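Local coordinates for uncharacterized protein (Bacillus cereus, PDB 5F2H) that is uncharacterized but probably acts as a hydrolase, its alpha/beta-hydrolase domain preceded by a separate all-helical N-terminal domain, at residues Y21-M34 / I47-L60. Numbering follows the deposited sequence.
Sequences YASKGSLEAYTYIM and IYNFKYALASAAGL
Y30 works along the segment 47-60 atom by atom: its CB lies 3.8 Å from L54 CB. From there CG swings anti to the backbone N (chi1 169°), which puts the ring beside the turn K51-A55. Its CD1 edge lies 3.4 Å from K51 O, with that oxygen in the ring plane, and one atom further CE1 reaches A55 CB at 3.6 Å. L60 CD1 comes over one face of the ring, offset toward the rim, with CE2 as its neighbour at 4.2 Å. M34 CG, from the same helix as Y30, lies over the opposite face, also toward the rim.

L54 is a knob into a hole formed by Y21, S26, A29 and Y30, its CD1 4.1 Å from A29 CB while CD2 turns to the edge of the Y21 ring. Helices 26-34 and 47-58 run roughly antiparallel, 150° between their directions and 8.3 Å between axes, as neighbours in an N-terminal helical domain probably related to TPR-type helical repeats. The backbones come nearest at L27 and A58 (CA to CA 4.9 Å), where S26, A57 and A58, all small, probably allow the approach. There G59, with positive phi, ends helix 47-58 in a Schellman motif, and L60 just beyond it brings CD1 back to L27 CD1. Toward the start of helix 47-58, I33 lays CD1 3.7 Å from F50 CB, and T17 of helix 10-23 also touches the I33 side chain. The extended aliphatic chain of K51 runs past I33 CG2 and the selenium of M34, with V67 of helix 61-74 also against it.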
ATOM      1  N   TYR B  21      -5.020  39.394 -24.408  1.00 82.81           N
ATOM      2  CA  TYR B  21      -5.372  40.767 -24.061  1.00 85.41           C
ATOM      3  C   TYR B  21      -4.136  41.633 -24.247  1.00 86.98           C
ATOM      4  O   TYR B  21      -4.207  42.720 -24.801  1.00 88.97           O
ATOM      5  CB  TYR B  21      -5.803  40.831 -22.606  1.00 89.07           C
ATOM      6  CG  TYR B  21      -6.303  42.164 -22.128  1.00 94.78           C
ATOM      7  CD1 TYR B  21      -5.432  43.164 -21.715  1.00102.87           C
ATOM      8  CD2 TYR B  21      -7.656  42.400 -22.036  1.00100.65           C
ATOM      9  CE1 TYR B  21      -5.915  44.374 -21.237  1.00110.61           C
ATOM     10  CE2 TYR B  21      -8.149  43.595 -21.556  1.00107.33           C
ATOM     11  CZ  TYR B  21      -7.288  44.581 -21.156  1.00111.56           C
ATOM     12  OH  TYR B  21      -7.842  45.759 -20.689  1.00108.75           O
ATOM     13  N   ALA B  22      -3.001  41.145 -23.756  1.00 87.49           N
ATOM     14  CA  ALA B  22      -1.738  41.867 -23.867  1.00 91.63           C
ATOM     15  C   ALA B  22      -1.216  41.817 -25.300  1.00 95.01           C
ATOM     16  O   ALA B  22      -0.824  42.837 -25.861  1.00 98.75           O
ATOM     17  CB  ALA B  22      -0.709  41.277 -22.911  1.00 89.78           C
ATOM     18  N   SER B  23      -1.211  40.618 -25.877  1.00 95.71           N
ATOM     19  CA  SER B  23      -0.741  40.404 -27.236  1.00100.44           C
ATOM     20  C   SER B  23      -1.525  41.257 -28.228  1.00103.89           C
ATOM     21  O   SER B  23      -0.969  42.119 -28.901  1.00104.73           O
ATOM     22  CB  SER B  23      -0.865  38.919 -27.589  1.00100.83           C
ATOM     23  OG  SER B  23      -0.500  38.672 -28.936  1.00108.50           O
ATOM     24  N   LYS B  24      -2.826  41.014 -28.292  1.00108.03           N
ATOM     25  CA  LYS B  24      -3.723  41.735 -29.189  1.00109.37           C
ATOM     26  C   LYS B  24      -4.581  42.648 -28.316  1.00103.87           C
ATOM     27  O   LYS B  24      -4.253  42.852 -27.146  1.00103.89           O
ATOM     28  CB  LYS B  24      -4.560  40.722 -29.972  1.00113.38           C
ATOM     29  CG  LYS B  24      -3.688  39.741 -30.743  1.00120.57           C
ATOM     30  CD  LYS B  24      -4.471  38.679 -31.493  1.00128.09           C
ATOM     31  CE  LYS B  24      -3.518  37.734 -32.216  1.00137.92           C
ATOM     32  NZ  LYS B  24      -4.216  36.661 -32.979  1.00140.95           N
ATOM     33  N   GLY B  25      -5.652  43.217 -28.854  1.00 98.64           N
ATOM     34  CA  GLY B  25      -6.496  44.098 -28.040  1.00 96.55           C
ATOM     35  C   GLY B  25      -7.492  43.393 -27.125  1.00 88.91           C
ATOM     36  O   GLY B  25      -7.492  42.167 -26.992  1.00 84.25           O
ATOM     37  N   SER B  26      -8.322  44.185 -26.455  1.00 85.85           N
ATOM     38  CA  SER B  26      -9.354  43.645 -25.575  1.00 86.01           C
ATOM     39  C   SER B  26     -10.461  43.038 -26.429  1.00 83.24           C
ATOM     40  O   SER B  26     -11.245  42.217 -25.973  1.00 75.71           O
ATOM     41  CB  SER B  26      -9.967  44.763 -24.748  1.00 90.66           C
ATOM     42  OG  SER B  26      -8.957  45.497 -24.081  1.00103.24           O
ATOM     43  N   LEU B  27     -10.538  43.495 -27.673  1.00 89.42           N
ATOM     44  CA  LEU B  27     -11.531  43.010 -28.618  1.00 86.71           C
ATOM     45  C   LEU B  27     -11.223  41.586 -29.059  1.00 82.99           C
ATOM     46  O   LEU B  27     -12.095  40.715 -29.070  1.00 74.20           O
ATOM     47  CB  LEU B  27     -11.557  43.927 -29.838  1.00 87.16           C
ATOM     48  CG  LEU B  27     -12.554  43.542 -30.926  1.00 90.35           C
ATOM     49  CD1 LEU B  27     -13.969  43.455 -30.375  1.00 86.60           C
ATOM     50  CD2 LEU B  27     -12.467  44.547 -32.066  1.00 96.29           C
ATOM     51  N   GLU B  28      -9.955  41.362 -29.371  1.00 87.03           N
ATOM     52  CA  GLU B  28      -9.495  40.066 -29.843  1.00 94.26           C
ATOM     53  C   GLU B  28      -9.584  39.046 -28.734  1.00 90.17           C
ATOM     54  O   GLU B  28      -9.999  37.905 -28.961  1.00 88.34           O
ATOM     55  CB  GLU B  28      -8.061  40.166 -30.380  1.00100.55           C
ATOM     56  CG  GLU B  28      -7.893  41.090 -31.590  1.00107.30           C
ATOM     57  CD  GLU B  28      -8.168  42.556 -31.267  1.00109.86           C
ATOM     58  OE1 GLU B  28      -8.234  42.914 -30.064  1.00106.52           O
ATOM     59  OE2 GLU B  28      -8.296  43.363 -32.212  1.00115.29           O
ATOM     60  N   ALA B  29      -9.215  39.476 -27.531  1.00 83.18           N
ATOM     61  CA  ALA B  29      -9.258  38.608 -26.366  1.00 81.15           C
ATOM     62  C   ALA B  29     -10.703  38.208 -26.071  1.00 81.12           C
ATOM     63  O   ALA B  29     -10.964  37.081 -25.647  1.00 76.42           O
ATOM     64  CB  ALA B  29      -8.625  39.297 -25.165  1.00 81.97           C
ATOM     65  N   TYR B  30     -11.632  39.145 -26.271  1.00 82.27           N
ATOM     66  CA  TYR B  30     -13.061  38.892 -26.066  1.00 80.96           C
ATOM     67  C   TYR B  30     -13.490  37.854 -27.098  1.00 77.90           C
ATOM     68  O   TYR B  30     -14.167  36.869 -26.792  1.00 73.61           O
ATOM     69  CB  TYR B  30     -13.879  40.181 -26.239  1.00 85.45           C
ATOM     70  CG  TYR B  30     -15.363  39.921 -26.298  1.00 85.16           C
ATOM     71  CD1 TYR B  30     -16.130  39.900 -25.150  1.00 79.26           C
ATOM     72  CD2 TYR B  30     -15.981  39.631 -27.513  1.00 84.41           C
ATOM     73  CE1 TYR B  30     -17.476  39.611 -25.209  1.00 79.92           C
ATOM     74  CE2 TYR B  30     -17.330  39.356 -27.577  1.00 84.71           C
ATOM     75  CZ  TYR B  30     -18.069  39.345 -26.421  1.00 81.99           C
ATOM     76  OH  TYR B  30     -19.406  39.070 -26.486  1.00 83.49           O
ATOM     77  N   THR B  31     -13.086  38.097 -28.333  1.00 77.78           N
ATOM     78  CA  THR B  31     -13.376  37.171 -29.407  1.00 77.75           C
ATOM     79  C   THR B  31     -12.754  35.814 -29.082  1.00 78.27           C
ATOM     80  O   THR B  31     -13.368  34.790 -29.347  1.00 83.39           O
ATOM     81  CB  THR B  31     -12.814  37.674 -30.742  1.00 78.10           C
ATOM     82  OG1 THR B  31     -13.493  38.875 -31.133  1.00 74.18           O
ATOM     83  CG2 THR B  31     -13.006  36.637 -31.823  1.00 84.67           C
ATOM     84  N   TYR B  32     -11.560  35.793 -28.489  1.00 75.98           N
ATOM     85  CA  TYR B  32     -10.904  34.512 -28.180  1.00 79.71           C
ATOM     86  C   TYR B  32     -11.702  33.664 -27.205  1.00 78.45           C
ATOM     87  O   TYR B  32     -12.038  32.509 -27.492  1.00 81.12           O
ATOM     88  CB  TYR B  32      -9.481  34.703 -27.615  1.00 79.01           C
ATOM     89  CG  TYR B  32      -8.739  33.380 -27.343  1.00 79.45           C
ATOM     90  CD1 TYR B  32      -8.877  32.702 -26.125  1.00 80.21           C
ATOM     91  CD2 TYR B  32      -7.908  32.813 -28.301  1.00 80.87           C
ATOM     92  CE1 TYR B  32      -8.206  31.508 -25.877  1.00 78.79           C
ATOM     93  CE2 TYR B  32      -7.241  31.620 -28.065  1.00 81.44           C
ATOM     94  CZ  TYR B  32      -7.400  30.964 -26.860  1.00 81.64           C
ATOM     95  OH  TYR B  32      -6.746  29.769 -26.626  1.00 84.17           O
ATOM     96  N   ILE B  33     -11.997  34.242 -26.048  1.00 74.83           N
ATOM     97  CA  ILE B  33     -12.738  33.526 -25.022  1.00 73.05           C
ATOM     98  C   ILE B  33     -14.127  33.103 -25.486  1.00 73.42           C
ATOM     99  O   ILE B  33     -14.615  32.063 -25.046  1.00 69.71           O
ATOM    100  CB  ILE B  33     -12.841  34.337 -23.714  1.00 70.37           C
ATOM    101  CG1 ILE B  33     -13.312  33.449 -22.555  1.00 70.13           C
ATOM    102  CG2 ILE B  33     -13.729  35.553 -23.892  1.00 70.54           C
ATOM    103  CD1 ILE B  33     -13.268  34.133 -21.204  1.00 68.55           C
HETATM  104  N   MSE B  34     -14.757  33.895 -26.358  1.00 75.97           N
HETATM  105  CA  MSE B  34     -16.090  33.552 -26.856  1.00 79.74           C
HETATM  106  C   MSE B  34     -16.038  32.185 -27.490  1.00 81.47           C
HETATM  107  O   MSE B  34     -16.811  31.310 -27.113  1.00 79.98           O
HETATM  108  CB  MSE B  34     -16.653  34.586 -27.839  1.00 83.73           C
HETATM  109  CG  MSE B  34     -16.942  35.964 -27.228  1.00 86.26           C
HETATM  110 SE   MSE B  34     -18.277  35.847 -25.754  0.71 88.37          SE
HETATM  111  CE  MSE B  34     -19.861  35.325 -26.786  1.00 94.71           C
ATOM    112  N   ILE B  47     -15.748  32.977 -15.575  1.00 58.80           N
ATOM    113  CA  ILE B  47     -15.781  33.016 -17.040  1.00 59.45           C
ATOM    114  C   ILE B  47     -16.637  34.192 -17.508  1.00 57.62           C
ATOM    115  O   ILE B  47     -16.257  34.905 -18.446  1.00 60.57           O
ATOM    116  CB  ILE B  47     -16.273  31.697 -17.636  1.00 65.67           C
ATOM    117  CG1 ILE B  47     -15.270  30.591 -17.311  1.00 69.60           C
ATOM    118  CG2 ILE B  47     -16.391  31.793 -19.149  1.00 65.71           C
ATOM    119  CD1 ILE B  47     -15.731  29.217 -17.735  1.00 73.61           C
ATOM    120  N   TYR B  48     -17.782  34.413 -16.874  1.00 55.29           N
ATOM    121  CA  TYR B  48     -18.621  35.551 -17.261  1.00 58.73           C
ATOM    122  C   TYR B  48     -17.953  36.872 -16.973  1.00 59.55           C
ATOM    123  O   TYR B  48     -18.089  37.806 -17.759  1.00 64.17           O
ATOM    124  CB  TYR B  48     -19.998  35.553 -16.588  1.00 60.53           C
ATOM    125  CG  TYR B  48     -20.976  34.554 -17.158  1.00 65.63           C
ATOM    126  CD1 TYR B  48     -21.694  34.855 -18.303  1.00 69.54           C
ATOM    127  CD2 TYR B  48     -21.230  33.347 -16.530  1.00 68.19           C
ATOM    128  CE1 TYR B  48     -22.614  33.974 -18.824  1.00 75.10           C
ATOM    129  CE2 TYR B  48     -22.149  32.450 -17.049  1.00 73.73           C
ATOM    130  CZ  TYR B  48     -22.844  32.773 -18.190  1.00 77.25           C
ATOM    131  OH  TYR B  48     -23.760  31.896 -18.720  1.00 82.90           O
ATOM    132  N   ASN B  49     -17.263  36.968 -15.836  1.00 58.67           N
ATOM    133  CA  ASN B  49     -16.608  38.201 -15.477  1.00 58.39           C
ATOM    134  C   ASN B  49     -15.679  38.510 -16.613  1.00 62.22           C
ATOM    135  O   ASN B  49     -15.750  39.596 -17.187  1.00 66.65           O
ATOM    136  CB  ASN B  49     -15.870  38.087 -14.148  1.00 59.48           C
ATOM    137  CG  ASN B  49     -15.257  39.402 -13.704  1.00 61.40           C
ATOM    138  OD1 ASN B  49     -15.546  40.468 -14.249  1.00 57.21           O
ATOM    139  ND2 ASN B  49     -14.438  39.337 -12.672  1.00 66.02           N
ATOM    140  N   PHE B  50     -14.833  37.552 -16.984  1.00 65.48           N
ATOM    141  CA  PHE B  50     -13.921  37.784 -18.116  1.00 69.46           C
ATOM    142  C   PHE B  50     -14.649  38.253 -19.370  1.00 69.31           C
ATOM    143  O   PHE B  50     -14.243  39.243 -19.995  1.00 70.10           O
ATOM    144  CB  PHE B  50     -13.063  36.565 -18.419  1.00 71.21           C
ATOM    145  CG  PHE B  50     -11.826  36.454 -17.560  1.00 73.88           C
ATOM    146  CD1 PHE B  50     -11.898  36.122 -16.214  1.00 76.74           C
ATOM    147  CD2 PHE B  50     -10.573  36.588 -18.133  1.00 75.93           C
ATOM    148  CE1 PHE B  50     -10.749  36.021 -15.439  1.00 76.51           C
ATOM    149  CE2 PHE B  50      -9.426  36.465 -17.367  1.00 79.12           C
ATOM    150  CZ  PHE B  50      -9.515  36.190 -16.014  1.00 74.10           C
ATOM    151  N   LYS B  51     -15.756  37.602 -19.700  1.00 68.37           N
ATOM    152  CA  LYS B  51     -16.499  37.992 -20.897  1.00 72.10           C
ATOM    153  C   LYS B  51     -17.007  39.431 -20.910  1.00 69.83           C
ATOM    154  O   LYS B  51     -16.666  40.194 -21.814  1.00 73.40           O
ATOM    155  CB  LYS B  51     -17.644  37.021 -21.207  1.00 72.93           C
ATOM    156  CG  LYS B  51     -17.181  35.643 -21.630  1.00 73.06           C
ATOM    157  CD  LYS B  51     -18.343  34.727 -21.955  1.00 78.65           C
ATOM    158  CE  LYS B  51     -17.825  33.360 -22.397  1.00 85.43           C
ATOM    159  NZ  LYS B  51     -18.892  32.425 -22.853  1.00 86.47           N
ATOM    160  N   TYR B  52     -17.795  39.819 -19.918  1.00 65.73           N
ATOM    161  CA  TYR B  52     -18.319  41.177 -19.935  1.00 67.36           C
ATOM    162  C   TYR B  52     -17.251  42.248 -19.681  1.00 62.55           C
ATOM    163  O   TYR B  52     -17.370  43.366 -20.173  1.00 62.63           O
ATOM    164  CB  TYR B  52     -19.528  41.356 -19.013  1.00 70.80           C
ATOM    165  CG  TYR B  52     -19.278  41.265 -17.527  1.00 73.18           C
ATOM    166  CD1 TYR B  52     -18.736  42.340 -16.831  1.00 72.36           C
ATOM    167  CD2 TYR B  52     -19.698  40.161 -16.797  1.00 72.47           C
ATOM    168  CE1 TYR B  52     -18.542  42.280 -15.456  1.00 72.36           C
ATOM    169  CE2 TYR B  52     -19.533  40.105 -15.424  1.00 65.98           C
ATOM    170  CZ  TYR B  52     -18.947  41.164 -14.763  1.00 68.79           C
ATOM    171  OH  TYR B  52     -18.737  41.111 -13.409  1.00 70.04           O
ATOM    172  N   ALA B  53     -16.221  41.919 -18.921  1.00 59.33           N
ATOM    173  CA  ALA B  53     -15.153  42.884 -18.663  1.00 58.88           C
ATOM    174  C   ALA B  53     -14.449  43.177 -19.990  1.00 59.04           C
ATOM    175  O   ALA B  53     -14.209  44.340 -20.343  1.00 59.66           O
ATOM    176  CB  ALA B  53     -14.177  42.336 -17.645  1.00 57.32           C
ATOM    177  N   LEU B  54     -14.165  42.125 -20.760  1.00 58.67           N
ATOM    178  CA  LEU B  54     -13.505  42.322 -22.059  1.00 56.76           C
ATOM    179  C   LEU B  54     -14.415  43.058 -23.038  1.00 55.23           C
ATOM    180  O   LEU B  54     -13.968  43.954 -23.775  1.00 53.50           O
ATOM    181  CB  LEU B  54     -13.003  41.010 -22.613  1.00 58.65           C
ATOM    182  CG  LEU B  54     -11.907  40.372 -21.740  1.00 60.89           C
ATOM    183  CD1 LEU B  54     -11.492  38.997 -22.245  1.00 61.55           C
ATOM    184  CD2 LEU B  54     -10.679  41.280 -21.650  1.00 62.90           C
ATOM    185  N   ALA B  55     -15.708  42.752 -22.964  1.00 53.52           N
ATOM    186  CA  ALA B  55     -16.682  43.393 -23.829  1.00 54.23           C
ATOM    187  C   ALA B  55     -16.679  44.873 -23.564  1.00 55.07           C
ATOM    188  O   ALA B  55     -16.480  45.677 -24.477  1.00 54.20           O
ATOM    189  CB  ALA B  55     -18.070  42.829 -23.595  1.00 53.77           C
ATOM    190  N   SER B  56     -16.872  45.228 -22.289  1.00 57.12           N
ATOM    191  CA  SER B  56     -16.914  46.633 -21.877  1.00 57.30           C
ATOM    192  C   SER B  56     -15.620  47.350 -22.216  1.00 55.60           C
ATOM    193  O   SER B  56     -15.640  48.441 -22.767  1.00 53.18           O
ATOM    194  CB  SER B  56     -17.218  46.760 -20.397  1.00 57.74           C
ATOM    195  OG  SER B  56     -17.309  48.128 -20.031  1.00 59.02           O
ATOM    196  N   ALA B  57     -14.495  46.713 -21.941  1.00 58.02           N
ATOM    197  CA  ALA B  57     -13.207  47.325 -22.256  1.00 63.14           C
ATOM    198  C   ALA B  57     -13.077  47.580 -23.755  1.00 68.37           C
ATOM    199  O   ALA B  57     -12.734  48.679 -24.174  1.00 73.58           O
ATOM    200  CB  ALA B  57     -12.089  46.429 -21.791  1.00 65.37           C
ATOM    201  N   ALA B  58     -13.379  46.570 -24.562  1.00 69.07           N
ATOM    202  CA  ALA B  58     -13.302  46.709 -26.018  1.00 75.76           C
ATOM    203  C   ALA B  58     -14.219  47.799 -26.598  1.00 74.49           C
ATOM    204  O   ALA B  58     -13.974  48.301 -27.699  1.00 76.23           O
ATOM    205  CB  ALA B  58     -13.605  45.373 -26.690  1.00 78.94           C
ATOM    206  N   GLY B  59     -15.294  48.127 -25.893  1.00 72.57           N
ATOM    207  CA  GLY B  59     -16.226  49.153 -26.346  1.00 73.87           C
ATOM    208  C   GLY B  59     -17.563  48.581 -26.735  1.00 77.62           C
ATOM    209  O   GLY B  59     -18.409  49.296 -27.257  1.00 84.57           O
ATOM    210  N   LEU B  60     -17.749  47.283 -26.512  1.00 80.81           N
ATOM    211  CA  LEU B  60     -18.992  46.590 -26.845  1.00 77.91           C
ATOM    212  C   LEU B  60     -19.852  46.652 -25.612  1.00 74.23           C
ATOM    213  O   LEU B  60     -20.067  45.660 -24.923  1.00 70.33           O
ATOM    214  CB  LEU B  60     -18.701  45.139 -27.180  1.00 81.31           C
ATOM    215  CG  LEU B  60     -17.730  44.917 -28.317  1.00 84.58           C
ATOM    216  CD1 LEU B  60     -17.543  43.422 -28.524  1.00 88.45           C
ATOM    217  CD2 LEU B  60     -18.284  45.581 -29.565  1.00 91.16           C
TER